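Local coordinates for protein glycosyl hydrolase, family 38 (Enterococcus faecalis, PDB 5KBP) that probably acts as an alpha-mannosidase, hydrolysing alpha-linked mannose residues from carbohydrate substrates, and probably binds a metal ion, at residues His14-Arg19 with Gly232-Pro237; Glu498-Ser503 with Asn818-Thr823; Thr680-Glu685 with Gln724-Thr729. All blocks are in the same frame, centred on the assembly; numbering follows the deposited sequence.

How the contacts relate
Contact 1 lies in the N-terminal domain, contacts 2 and 3 in the beta-rich C-terminal half, and contact 3 is nested inside the chain loop that contact 2 closes. No two contacts touch or share a strand or helix: the nearest atoms of contacts 2 and 3 are about 17 Å apart, and contact 1 is about 30 Å or more from either. Contacts 1 and 3 are buried, contact 2 partly so. Two loops after strands meet through histidines, carboxylates and carbonyls in contact 1; a short antiparallel pairing carries contact 2 through a shared carbonyl and apolar side chains; contact 3 packs a linker against the start of strand 727-732, mainly by a methionine.

Contact 1 of 3, residues His14-Arg19 with Gly232-Pro237; sequences HSHWDR and GVDHQP
H235 reaches from the loop after strand 226-231 to W17 and D18 in the loop after strand 7-13, a pairing of strand-to-helix loops in the alpha/beta catalytic domain of family 38. V233 to Q236 form a type II turn with H235 at its third position. In H235, chi1 of -61° sets CG beside the backbone N. H235 CB rests 3.9 Å from W17 CZ3, and CG lies 4.2 Å from that same atom. CD2 comes 3.5 Å from W17 CE3, over one face and toward the rim of the indole. The pair is edge-to-face (T-shaped), with planes 78° apart. CE1 is 3.9 Å from D18 CB, and ND1 is hydrogen-bonded outside the two loops. NE2 donates to D18 O at 2.8 Å, nearly straight; O lies in the imidazole plane and the N-H meets a lone pair of the carbonyl. Histidine suits the site because one ring offers both a C-H edge and an N-H. The backbone adds H235 N to H16 O. Separately, H16 ND1 donates to D234 OD2 at 2.9 Å, from above the carboxylate plane, while the hydroxyl of Y194 bonds D234 OD1. S15 OG gives its proton to Q236 O. H28 stacks on H235, and F481 of the second subunit packs on V233 and Q236. D18 OD2 and D234 OD2, two acceptors not hydrogen-bonded to each other, stand 3.3 Å apart in nearly coplanar carboxylates.

Contact 2 of 3, residues Glu498-Ser503 with Asn818-Thr823; sequences EMAPFS and NHVYLT
F502 and L822 each turn CG anti to their carbonyl carbon (chi1 -67° and -79°), and the two side chains run side by side in the same direction. F502 CB and L822 CB are 4.1 Å apart, and F502 CD2 meets L822 CD1 at 4.2 Å. The flat ring and the branched leucine suit a place between helix 304-332 and strand 829-836, where P323, M327 and V834 are apolar too. In S503, chi1 of 58° puts OG between the backbone N and the carbonyl carbon, where it donates to A500 O at 2.7 Å from above the carbonyl plane and closes the loop from A500 to S503. S503 and V820 form an antiparallel, non-hydrogen-bonded pair, their CA atoms 4.2 Å apart. With OG turned back, the short serine side chain lets S503 CB meet H819 O at 3.2 Å; it also lies 3.9 Å from V820 CG2. F502 O takes Y821 N at 2.8 Å in its carbonyl plane, with a weak second bond from L822 N. F502 and S503 together face N410 in a G1 bulge. Strand 819-820 thus pairs antiparallel with strand 503-511, which also pairs with 404-410, while E330 of helix 304-332 binds Y821 OH.

Contact 3 of 3, residues Thr680-Glu685 with Gln724-Thr729; sequences TGMVTE and QNKGVT
T680 and V728 bring the backbones nearest, with 6.5 Å between their CA atoms, and no beta pairing joins the two segments. Residues 680-685 form an irregular linker between strands 672-679 and 686-690, whereas 724-729 runs from an irregular lead-in (724-726) into strand 727-732. In the linker G681 has a phi of 84°, a conformation that suits glycine, since a CB there would be jammed against the carbonyl oxygen of T680. On either side of G681 in sequence, T680 and M682 both direct CB toward the strand. T680 splits its roles: CG2 touches V728 CB at 4.0 Å, while OG1 binds the carbonyl of G744. M682 has the largest share of the contact. Beyond CG its chain is extended, an unbranched reach that delivers CE to the strand backbone, 3.6 Å from G727 CA and 3.8 Å from K726 O. The same methyl lies 4.3 Å from V728 CG2. K726 slides past M682 in the opposite direction, its CG 4.1 Å from M682 SD. Its chain bends at the last torsion (chi4 52°), and NZ passes 3.8 Å from M682 SD, yet the ammonium has its salt bridge with D723. Lysine fits here because its methylene chain can lie against the thioether while the charge is met by an acid. V721 of strand 718-722 touches both T680 and M682. Strand 672-679 belongs to one large antiparallel sheet, and 686-690 and 727-732 to another, so the linker crosses between sheets, as in the beta-sandwich fold of the mutarotase-like C-terminal domain of family 38 enzymes.

Contact 1 of 3, residues His14-Arg19 with Gly232-Pro237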
ATOM      1  N   HIS A  14      -7.113 -12.062  27.749  1.00 46.55           N
ATOM      2  CA  HIS A  14      -6.391 -11.233  26.793  1.00 41.72           C
ATOM      3  C   HIS A  14      -6.416 -11.926  25.438  1.00 43.70           C
ATOM      4  O   HIS A  14      -7.018 -12.990  25.271  1.00 43.78           O
ATOM      5  CB  HIS A  14      -4.950 -10.994  27.246  1.00 39.50           C
ATOM      6  CG  HIS A  14      -4.045 -12.159  26.990  1.00 50.28           C
ATOM      7  ND1 HIS A  14      -3.257 -12.256  25.863  1.00 51.62           N
ATOM      8  CD2 HIS A  14      -3.822 -13.288  27.703  1.00 53.82           C
ATOM      9  CE1 HIS A  14      -2.578 -13.389  25.898  1.00 50.58           C
ATOM     10  NE2 HIS A  14      -2.901 -14.033  27.006  1.00 54.07           N
ATOM     11  N   SER A  15      -5.746 -11.308  24.470  1.00 45.00           N
ATOM     12  CA  SER A  15      -5.504 -11.943  23.177  1.00 47.47           C
ATOM     13  C   SER A  15      -4.298 -11.256  22.554  1.00 44.10           C
ATOM     14  O   SER A  15      -4.377 -10.077  22.193  1.00 54.57           O
ATOM     15  CB  SER A  15      -6.727 -11.841  22.273  1.00 50.97           C
ATOM     16  OG  SER A  15      -6.527 -12.569  21.074  1.00 46.97           O
ATOM     17  N   HIS A  16      -3.186 -11.981  22.450  1.00 47.66           N
ATOM     18  CA  HIS A  16      -1.995 -11.454  21.791  1.00 46.99           C
ATOM     19  C   HIS A  16      -2.270 -11.352  20.297  1.00 49.71           C
ATOM     20  O   HIS A  16      -2.324 -12.367  19.597  1.00 52.10           O
ATOM     21  CB  HIS A  16      -0.792 -12.349  22.069  1.00 46.18           C
ATOM     22  CG  HIS A  16       0.488 -11.834  21.487  1.00 62.87           C
ATOM     23  ND1 HIS A  16       1.123 -12.444  20.428  1.00 65.68           N
ATOM     24  CD2 HIS A  16       1.245 -10.761  21.814  1.00 62.28           C
ATOM     25  CE1 HIS A  16       2.220 -11.771  20.129  1.00 67.26           C
ATOM     26  NE2 HIS A  16       2.317 -10.744  20.955  1.00 66.39           N
ATOM     27  N   TRP A  17      -2.444 -10.131  19.804  1.00 47.57           N
ATOM     28  CA  TRP A  17      -2.941  -9.904  18.451  1.00 50.79           C
ATOM     29  C   TRP A  17      -1.823  -9.360  17.565  1.00 49.83           C
ATOM     30  O   TRP A  17      -1.581  -8.153  17.512  1.00 45.66           O
ATOM     31  CB  TRP A  17      -4.130  -8.964  18.458  1.00 48.79           C
ATOM     32  CG  TRP A  17      -4.871  -9.025  17.180  1.00 47.39           C
ATOM     33  CD1 TRP A  17      -4.725  -8.199  16.105  1.00 48.05           C
ATOM     34  CD2 TRP A  17      -5.855  -9.996  16.813  1.00 43.77           C
ATOM     35  NE1 TRP A  17      -5.573  -8.585  15.096  1.00 54.46           N
ATOM     36  CE2 TRP A  17      -6.277  -9.687  15.507  1.00 39.30           C
ATOM     37  CE3 TRP A  17      -6.427 -11.092  17.467  1.00 35.65           C
ATOM     38  CZ2 TRP A  17      -7.242 -10.435  14.841  1.00 39.13           C
ATOM     39  CZ3 TRP A  17      -7.388 -11.832  16.803  1.00 38.85           C
ATOM     40  CH2 TRP A  17      -7.786 -11.500  15.504  1.00 43.97           C
ATOM     41  N   ASP A  18      -1.153 -10.264  16.855  1.00 52.50           N
ATOM     42  CA  ASP A  18      -0.243  -9.853  15.796  1.00 49.08           C
ATOM     43  C   ASP A  18      -1.043  -9.195  14.681  1.00 50.71           C
ATOM     44  O   ASP A  18      -1.912  -9.828  14.072  1.00 56.61           O
ATOM     45  CB  ASP A  18       0.537 -11.058  15.271  1.00 64.88           C
ATOM     46  CG  ASP A  18       1.309 -11.771  16.364  1.00 73.28           C
ATOM     47  OD1 ASP A  18       2.394 -11.281  16.737  1.00 70.96           O
ATOM     48  OD2 ASP A  18       0.836 -12.820  16.845  1.00 77.06           O
ATOM     49  N   ARG A  19      -0.755  -7.916  14.425  1.00 49.24           N
ATOM     50  CA  ARG A  19      -1.576  -7.133  13.506  1.00 43.85           C
ATOM     51  C   ARG A  19      -1.561  -7.724  12.101  1.00 43.51           C
ATOM     52  O   ARG A  19      -2.580  -7.706  11.399  1.00 41.78           O
ATOM     53  CB  ARG A  19      -1.091  -5.683  13.493  1.00 47.23           C
ATOM     54  CG  ARG A  19      -2.065  -4.693  12.881  1.00 48.34           C
ATOM     55  CD  ARG A  19      -1.693  -3.272  13.274  1.00 39.31           C
ATOM     56  NE  ARG A  19      -2.590  -2.283  12.685  1.00 47.42           N
ATOM     57  CZ  ARG A  19      -2.373  -1.676  11.524  1.00 56.93           C
ATOM     58  NH1 ARG A  19      -1.285  -1.957  10.819  1.00 61.74           N
ATOM     59  NH2 ARG A  19      -3.242  -0.786  11.067  1.00 52.48           N
ATOM     60  N   GLY A 232      -5.503 -16.543  27.343  1.00 49.23           N
ATOM     61  CA  GLY A 232      -5.460 -16.138  25.952  1.00 42.30           C
ATOM     62  C   GLY A 232      -4.196 -16.633  25.287  1.00 51.57           C
ATOM     63  O   GLY A 232      -3.343 -17.271  25.911  1.00 48.35           O
ATOM     64  N   VAL A 233      -4.092 -16.318  23.994  1.00 53.37           N
ATOM     65  CA  VAL A 233      -2.958 -16.727  23.170  1.00 59.28           C
ATOM     66  C   VAL A 233      -3.036 -15.973  21.842  1.00 61.39           C
ATOM     67  O   VAL A 233      -3.881 -15.086  21.675  1.00 62.44           O
ATOM     68  CB  VAL A 233      -2.938 -18.260  22.978  1.00 52.91           C
ATOM     69  CG1 VAL A 233      -4.024 -18.707  22.016  1.00 46.89           C
ATOM     70  CG2 VAL A 233      -1.554 -18.765  22.553  1.00 47.61           C
ATOM     71  N   ASP A 234      -2.153 -16.308  20.900  1.00 60.78           N
ATOM     72  CA  ASP A 234      -2.080 -15.606  19.624  1.00 62.30           C
ATOM     73  C   ASP A 234      -3.389 -15.727  18.855  1.00 58.34           C
ATOM     74  O   ASP A 234      -3.808 -16.831  18.494  1.00 57.94           O
ATOM     75  CB  ASP A 234      -0.924 -16.164  18.794  1.00 58.82           C
ATOM     76  CG  ASP A 234       0.416 -16.023  19.491  1.00 69.47           C
ATOM     77  OD1 ASP A 234       0.746 -16.887  20.331  1.00 75.72           O
ATOM     78  OD2 ASP A 234       1.142 -15.050  19.196  1.00 79.01           O
ATOM     79  N   HIS A 235      -4.028 -14.581  18.601  1.00 53.10           N
ATOM     80  CA  HIS A 235      -5.266 -14.512  17.819  1.00 55.66           C
ATOM     81  C   HIS A 235      -6.363 -15.377  18.434  1.00 55.52           C
ATOM     82  O   HIS A 235      -7.156 -16.005  17.727  1.00 58.14           O
ATOM     83  CB  HIS A 235      -5.020 -14.900  16.359  1.00 56.04           C
ATOM     84  CG  HIS A 235      -4.047 -14.008  15.650  1.00 56.14           C
ATOM     85  ND1 HIS A 235      -3.072 -14.493  14.806  1.00 56.69           N
ATOM     86  CD2 HIS A 235      -3.907 -12.661  15.653  1.00 54.08           C
ATOM     87  CE1 HIS A 235      -2.367 -13.484  14.324  1.00 60.41           C
ATOM     88  NE2 HIS A 235      -2.854 -12.362  14.822  1.00 56.23           N
ATOM     89  N   GLN A 236      -6.413 -15.409  19.754  1.00 56.07           N
ATOM     90  CA  GLN A 236      -7.396 -16.237  20.440  1.00 59.58           C
ATOM     91  C   GLN A 236      -8.700 -15.472  20.612  1.00 58.46           C
ATOM     92  O   GLN A 236      -8.687 -14.351  21.136  1.00 57.62           O
ATOM     93  CB  GLN A 236      -6.881 -16.673  21.803  1.00 49.73           C
ATOM     94  CG  GLN A 236      -7.829 -17.578  22.577  1.00 46.54           C
ATOM     95  CD  GLN A 236      -7.893 -18.988  22.018  1.00 48.67           C
ATOM     96  OE1 GLN A 236      -7.141 -19.347  21.111  1.00 52.91           O
ATOM     97  NE2 GLN A 236      -8.792 -19.799  22.565  1.00 51.55           N
ATOM     98  N   PRO A 237      -9.831 -16.028  20.183  1.00 57.83           N
ATOM     99  CA  PRO A 237     -11.119 -15.419  20.525  1.00 57.08           C
ATOM    100  C   PRO A 237     -11.316 -15.421  22.033  1.00 52.98           C
ATOM    101  O   PRO A 237     -10.843 -16.312  22.741  1.00 55.63           O
ATOM    102  CB  PRO A 237     -12.140 -16.322  19.825  1.00 57.14           C
ATOM    103  CG  PRO A 237     -11.364 -17.034  18.760  1.00 62.88           C
ATOM    104  CD  PRO A 237      -9.984 -17.207  19.315  1.00 58.44           C
TER

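Contact 2 of 3, residues Glu498-Ser503 with Asn818-Thr823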
ATOM      1  N   GLU A 498      33.858  20.401   9.493  1.00 74.48           N
ATOM      2  CA  GLU A 498      33.478  20.568  10.899  1.00 76.13           C
ATOM      3  C   GLU A 498      32.424  21.661  11.077  1.00 67.50           C
ATOM      4  O   GLU A 498      32.594  22.601  11.858  1.00 65.89           O
ATOM      5  CB  GLU A 498      34.706  20.846  11.770  1.00 81.60           C
ATOM      6  CG  GLU A 498      35.707  19.706  11.813  1.00 93.62           C
ATOM      7  CD  GLU A 498      36.811  19.934  12.826  1.00105.11           C
ATOM      8  OE1 GLU A 498      37.414  18.940  13.280  1.00107.10           O
ATOM      9  OE2 GLU A 498      37.070  21.105  13.174  1.00109.43           O
ATOM     10  N   MET A 499      31.322  21.530  10.345  1.00 63.21           N
ATOM     11  CA  MET A 499      30.221  22.469  10.493  1.00 58.13           C
ATOM     12  C   MET A 499      29.560  22.287  11.853  1.00 66.03           C
ATOM     13  O   MET A 499      29.396  21.164  12.337  1.00 63.44           O
ATOM     14  CB  MET A 499      29.201  22.278   9.372  1.00 52.62           C
ATOM     15  CG  MET A 499      28.094  23.316   9.352  1.00 57.15           C
ATOM     16  SD  MET A 499      26.999  23.135   7.931  1.00 56.85           S
ATOM     17  CE  MET A 499      25.789  24.410   8.276  1.00 57.74           C
ATOM     18  N   ALA A 500      29.188  23.403  12.475  1.00 65.56           N
ATOM     19  CA  ALA A 500      28.674  23.370  13.834  1.00 59.68           C
ATOM     20  C   ALA A 500      27.352  22.605  13.895  1.00 68.28           C
ATOM     21  O   ALA A 500      26.580  22.604  12.932  1.00 73.66           O
ATOM     22  CB  ALA A 500      28.480  24.788  14.366  1.00 52.02           C
ATOM     23  N   PRO A 501      27.074  21.934  15.013  1.00 65.03           N
ATOM     24  CA  PRO A 501      25.795  21.228  15.149  1.00 55.00           C
ATOM     25  C   PRO A 501      24.615  22.190  15.122  1.00 56.70           C
ATOM     26  O   PRO A 501      24.686  23.301  15.650  1.00 62.13           O
ATOM     27  CB  PRO A 501      25.916  20.532  16.508  1.00 58.90           C
ATOM     28  CG  PRO A 501      27.384  20.426  16.756  1.00 64.47           C
ATOM     29  CD  PRO A 501      27.982  21.654  16.139  1.00 64.49           C
ATOM     30  N   PHE A 502      23.522  21.735  14.502  1.00 57.95           N
ATOM     31  CA  PHE A 502      22.267  22.473  14.387  1.00 50.73           C
ATOM     32  C   PHE A 502      22.494  23.943  14.062  1.00 55.88           C
ATOM     33  O   PHE A 502      22.194  24.827  14.872  1.00 53.80           O
ATOM     34  CB  PHE A 502      21.437  22.317  15.660  1.00 43.60           C
ATOM     35  CG  PHE A 502      20.936  20.918  15.873  1.00 48.53           C
ATOM     36  CD1 PHE A 502      20.017  20.358  15.003  1.00 49.92           C
ATOM     37  CD2 PHE A 502      21.395  20.159  16.930  1.00 45.93           C
ATOM     38  CE1 PHE A 502      19.561  19.068  15.192  1.00 48.54           C
ATOM     39  CE2 PHE A 502      20.941  18.871  17.128  1.00 47.70           C
ATOM     40  CZ  PHE A 502      20.026  18.322  16.255  1.00 49.36           C
ATOM     41  N   SER A 503      23.030  24.203  12.873  1.00 52.93           N
ATOM     42  CA  SER A 503      23.311  25.548  12.401  1.00 64.44           C
ATOM     43  C   SER A 503      23.028  25.594  10.905  1.00 62.19           C
ATOM     44  O   SER A 503      22.673  24.583  10.290  1.00 48.60           O
ATOM     45  CB  SER A 503      24.760  25.948  12.705  1.00 63.44           C
ATOM     46  OG  SER A 503      25.669  25.043  12.103  1.00 59.80           O
ATOM     47  N   ASN A 818      24.306  33.351   8.697  1.00 59.05           N
ATOM     48  CA  ASN A 818      24.923  32.242   9.413  1.00 64.09           C
ATOM     49  C   ASN A 818      24.459  32.297  10.860  1.00 71.18           C
ATOM     50  O   ASN A 818      24.485  33.364  11.481  1.00 74.75           O
ATOM     51  CB  ASN A 818      26.452  32.304   9.336  1.00 59.80           C
ATOM     52  CG  ASN A 818      26.960  32.409   7.912  1.00 66.91           C
ATOM     53  OD1 ASN A 818      26.973  31.427   7.172  1.00 68.94           O
ATOM     54  ND2 ASN A 818      27.385  33.605   7.521  1.00 77.33           N
ATOM     55  N   HIS A 819      24.034  31.154  11.395  1.00 70.46           N
ATOM     56  CA  HIS A 819      23.445  31.143  12.725  1.00 72.36           C
ATOM     57  C   HIS A 819      23.538  29.744  13.315  1.00 68.27           C
ATOM     58  O   HIS A 819      23.302  28.755  12.619  1.00 69.10           O
ATOM     59  CB  HIS A 819      21.984  31.602  12.680  1.00 75.44           C
ATOM     60  CG  HIS A 819      21.319  31.640  14.019  1.00 68.79           C
ATOM     61  ND1 HIS A 819      20.485  30.638  14.465  1.00 66.40           N
ATOM     62  CD2 HIS A 819      21.361  32.562  15.010  1.00 68.35           C
ATOM     63  CE1 HIS A 819      20.043  30.940  15.674  1.00 69.40           C
ATOM     64  NE2 HIS A 819      20.560  32.103  16.027  1.00 69.15           N
ATOM     65  N   VAL A 820      23.875  29.677  14.600  1.00 63.94           N
ATOM     66  CA  VAL A 820      23.912  28.426  15.350  1.00 59.17           C
ATOM     67  C   VAL A 820      22.662  28.363  16.216  1.00 64.86           C
ATOM     68  O   VAL A 820      22.473  29.196  17.110  1.00 68.51           O
ATOM     69  CB  VAL A 820      25.183  28.318  16.207  1.00 53.50           C
ATOM     70  CG1 VAL A 820      25.112  27.096  17.106  1.00 53.84           C
ATOM     71  CG2 VAL A 820      26.415  28.264  15.318  1.00 52.45           C
ATOM     72  N   TYR A 821      21.809  27.371  15.956  1.00 65.01           N
ATOM     73  CA  TYR A 821      20.545  27.283  16.678  1.00 61.62           C
ATOM     74  C   TYR A 821      20.722  26.672  18.064  1.00 56.45           C
ATOM     75  O   TYR A 821      20.052  27.086  19.016  1.00 57.61           O
ATOM     76  CB  TYR A 821      19.527  26.481  15.863  1.00 59.05           C
ATOM     77  CG  TYR A 821      18.122  26.526  16.423  1.00 54.15           C
ATOM     78  CD1 TYR A 821      17.386  27.704  16.411  1.00 55.81           C
ATOM     79  CD2 TYR A 821      17.529  25.390  16.957  1.00 52.61           C
ATOM     80  CE1 TYR A 821      16.102  27.752  16.921  1.00 51.98           C
ATOM     81  CE2 TYR A 821      16.243  25.427  17.469  1.00 54.05           C
ATOM     82  CZ  TYR A 821      15.535  26.610  17.449  1.00 52.56           C
ATOM     83  OH  TYR A 821      14.258  26.653  17.956  1.00 56.12           O
ATOM     84  N   LEU A 822      21.617  25.698  18.202  1.00 53.38           N
ATOM     85  CA  LEU A 822      21.834  25.022  19.475  1.00 58.37           C
ATOM     86  C   LEU A 822      23.322  24.812  19.704  1.00 59.92           C
ATOM     87  O   LEU A 822      24.032  24.378  18.794  1.00 60.68           O
ATOM     88  CB  LEU A 822      21.103  23.670  19.511  1.00 54.21           C
ATOM     89  CG  LEU A 822      19.600  23.698  19.779  1.00 52.49           C
ATOM     90  CD1 LEU A 822      18.988  22.324  19.569  1.00 46.54           C
ATOM     91  CD2 LEU A 822      19.334  24.180  21.192  1.00 56.65           C
ATOM     92  N   THR A 823      23.786  25.119  20.911  1.00 55.21           N
ATOM     93  CA  THR A 823      25.155  24.835  21.320  1.00 58.55           C
ATOM     94  C   THR A 823      25.135  23.608  22.224  1.00 60.01           C
ATOM     95  O   THR A 823      24.414  23.581  23.223  1.00 61.48           O
ATOM     96  CB  THR A 823      25.771  26.030  22.043  1.00 66.63           C
ATOM     97  OG1 THR A 823      25.834  27.152  21.152  1.00 73.05           O
ATOM     98  CG2 THR A 823      27.174  25.701  22.532  1.00 65.49           C
TER

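Contact 3 of 3, residues Thr680-Glu685 with Gln724-Thr729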
ATOM      1  N   THR A 680      39.605  -7.638  11.946  1.00 59.84           N
ATOM      2  CA  THR A 680      40.211  -6.626  12.803  1.00 62.64           C
ATOM      3  C   THR A 680      41.629  -6.987  13.224  1.00 61.27           C
ATOM      4  O   THR A 680      42.416  -6.087  13.538  1.00 64.53           O
ATOM      5  CB  THR A 680      39.353  -6.401  14.051  1.00 59.48           C
ATOM      6  OG1 THR A 680      39.305  -7.606  14.826  1.00 66.60           O
ATOM      7  CG2 THR A 680      37.937  -5.998  13.659  1.00 58.41           C
ATOM      8  N   GLY A 681      41.969  -8.273  13.241  1.00 58.28           N
ATOM      9  CA  GLY A 681      43.302  -8.699  13.614  1.00 57.51           C
ATOM     10  C   GLY A 681      43.544  -8.834  15.098  1.00 65.03           C
ATOM     11  O   GLY A 681      44.690  -9.060  15.503  1.00 70.23           O
ATOM     12  N   MET A 682      42.508  -8.704  15.924  1.00 68.17           N
ATOM     13  CA  MET A 682      42.652  -8.812  17.370  1.00 72.79           C
ATOM     14  C   MET A 682      41.530  -9.674  17.928  1.00 76.55           C
ATOM     15  O   MET A 682      40.359  -9.475  17.587  1.00 79.06           O
ATOM     16  CB  MET A 682      42.647  -7.429  18.032  1.00 71.63           C
ATOM     17  CG  MET A 682      41.743  -6.418  17.351  1.00 69.97           C
ATOM     18  SD  MET A 682      42.060  -4.731  17.908  1.00 67.80           S
ATOM     19  CE  MET A 682      41.101  -3.804  16.716  1.00 57.57           C
ATOM     20  N   VAL A 683      41.894 -10.629  18.777  1.00 76.79           N
ATOM     21  CA  VAL A 683      40.945 -11.527  19.423  1.00 77.72           C
ATOM     22  C   VAL A 683      40.729 -11.022  20.843  1.00 73.27           C
ATOM     23  O   VAL A 683      41.603 -11.164  21.704  1.00 71.73           O
ATOM     24  CB  VAL A 683      41.444 -12.978  19.413  1.00 81.36           C
ATOM     25  CG1 VAL A 683      40.477 -13.877  20.169  1.00 80.31           C
ATOM     26  CG2 VAL A 683      41.626 -13.466  17.982  1.00 82.46           C
ATOM     27  N   THR A 684      39.565 -10.432  21.090  1.00 67.44           N
ATOM     28  CA  THR A 684      39.235  -9.848  22.381  1.00 71.90           C
ATOM     29  C   THR A 684      38.158 -10.673  23.076  1.00 75.66           C
ATOM     30  O   THR A 684      37.533 -11.558  22.485  1.00 73.07           O
ATOM     31  CB  THR A 684      38.766  -8.398  22.219  1.00 72.47           C
ATOM     32  OG1 THR A 684      37.561  -8.370  21.444  1.00 68.55           O
ATOM     33  CG2 THR A 684      39.833  -7.571  21.516  1.00 75.05           C
ATOM     34  N   GLU A 685      37.947 -10.365  24.356  1.00 75.55           N
ATOM     35  CA  GLU A 685      36.895 -11.028  25.114  1.00 66.47           C
ATOM     36  C   GLU A 685      35.518 -10.474  24.779  1.00 63.71           C
ATOM     37  O   GLU A 685      34.534 -11.221  24.796  1.00 61.73           O
ATOM     38  CB  GLU A 685      37.161 -10.895  26.615  1.00 62.08           C
ATOM     39  N   GLN A 724      43.455  -2.256  23.880  1.00 57.91           N
ATOM     40  CA  GLN A 724      43.994  -1.107  24.595  1.00 58.72           C
ATOM     41  C   GLN A 724      44.765  -0.144  23.700  1.00 64.74           C
ATOM     42  O   GLN A 724      45.188   0.912  24.183  1.00 71.09           O
ATOM     43  CB  GLN A 724      44.901  -1.576  25.735  1.00 59.01           C
ATOM     44  N   ASN A 725      44.957  -0.466  22.421  1.00 64.64           N
ATOM     45  CA  ASN A 725      45.801   0.364  21.567  1.00 69.00           C
ATOM     46  C   ASN A 725      45.118   0.764  20.263  1.00 71.69           C
ATOM     47  O   ASN A 725      45.362   1.859  19.748  1.00 76.04           O
ATOM     48  CB  ASN A 725      47.114  -0.360  21.259  1.00 68.80           C
ATOM     49  CG  ASN A 725      48.014  -0.478  22.475  1.00 78.48           C
ATOM     50  OD1 ASN A 725      48.720   0.465  22.832  1.00 87.39           O
ATOM     51  ND2 ASN A 725      47.998  -1.643  23.114  1.00 79.67           N
ATOM     52  N   LYS A 726      44.272  -0.107  19.715  1.00 68.58           N
ATOM     53  CA  LYS A 726      43.681   0.121  18.404  1.00 70.20           C
ATOM     54  C   LYS A 726      42.240  -0.369  18.396  1.00 69.39           C
ATOM     55  O   LYS A 726      41.796  -1.082  19.301  1.00 69.09           O
ATOM     56  CB  LYS A 726      44.489  -0.577  17.305  1.00 65.88           C
ATOM     57  CG  LYS A 726      45.064  -1.915  17.733  1.00 65.78           C
ATOM     58  CD  LYS A 726      45.620  -2.688  16.552  1.00 74.87           C
ATOM     59  CE  LYS A 726      46.501  -3.835  17.020  1.00 82.78           C
ATOM     60  NZ  LYS A 726      45.809  -4.699  18.014  1.00 88.48           N
ATOM     61  N   GLY A 727      41.509   0.017  17.354  1.00 64.26           N
ATOM     62  CA  GLY A 727      40.120  -0.376  17.232  1.00 62.74           C
ATOM     63  C   GLY A 727      39.585  -0.108  15.846  1.00 59.11           C
ATOM     64  O   GLY A 727      40.091   0.751  15.115  1.00 56.66           O
ATOM     65  N   VAL A 728      38.543  -0.859  15.494  1.00 57.14           N
ATOM     66  CA  VAL A 728      37.874  -0.744  14.203  1.00 54.33           C
ATOM     67  C   VAL A 728      36.381  -0.582  14.449  1.00 51.26           C
ATOM     68  O   VAL A 728      35.788  -1.348  15.216  1.00 50.77           O
ATOM     69  CB  VAL A 728      38.138  -1.969  13.306  1.00 49.19           C
ATOM     70  CG1 VAL A 728      37.413  -1.821  11.977  1.00 43.68           C
ATOM     71  CG2 VAL A 728      39.627  -2.157  13.085  1.00 48.83           C
ATOM     72  N   THR A 729      35.777   0.412  13.800  1.00 46.32           N
ATOM     73  CA  THR A 729      34.340   0.638  13.858  1.00 45.58           C
ATOM     74  C   THR A 729      33.755   0.483  12.461  1.00 52.14           C
ATOM     75  O   THR A 729      34.282   1.052  11.498  1.00 59.05           O
ATOM     76  CB  THR A 729      34.009   2.028  14.415  1.00 47.87           C
ATOM     77  OG1 THR A 729      34.508   2.147  15.752  1.00 49.57           O
ATOM     78  CG2 THR A 729      32.503   2.253  14.424  1.00 38.43           C
TER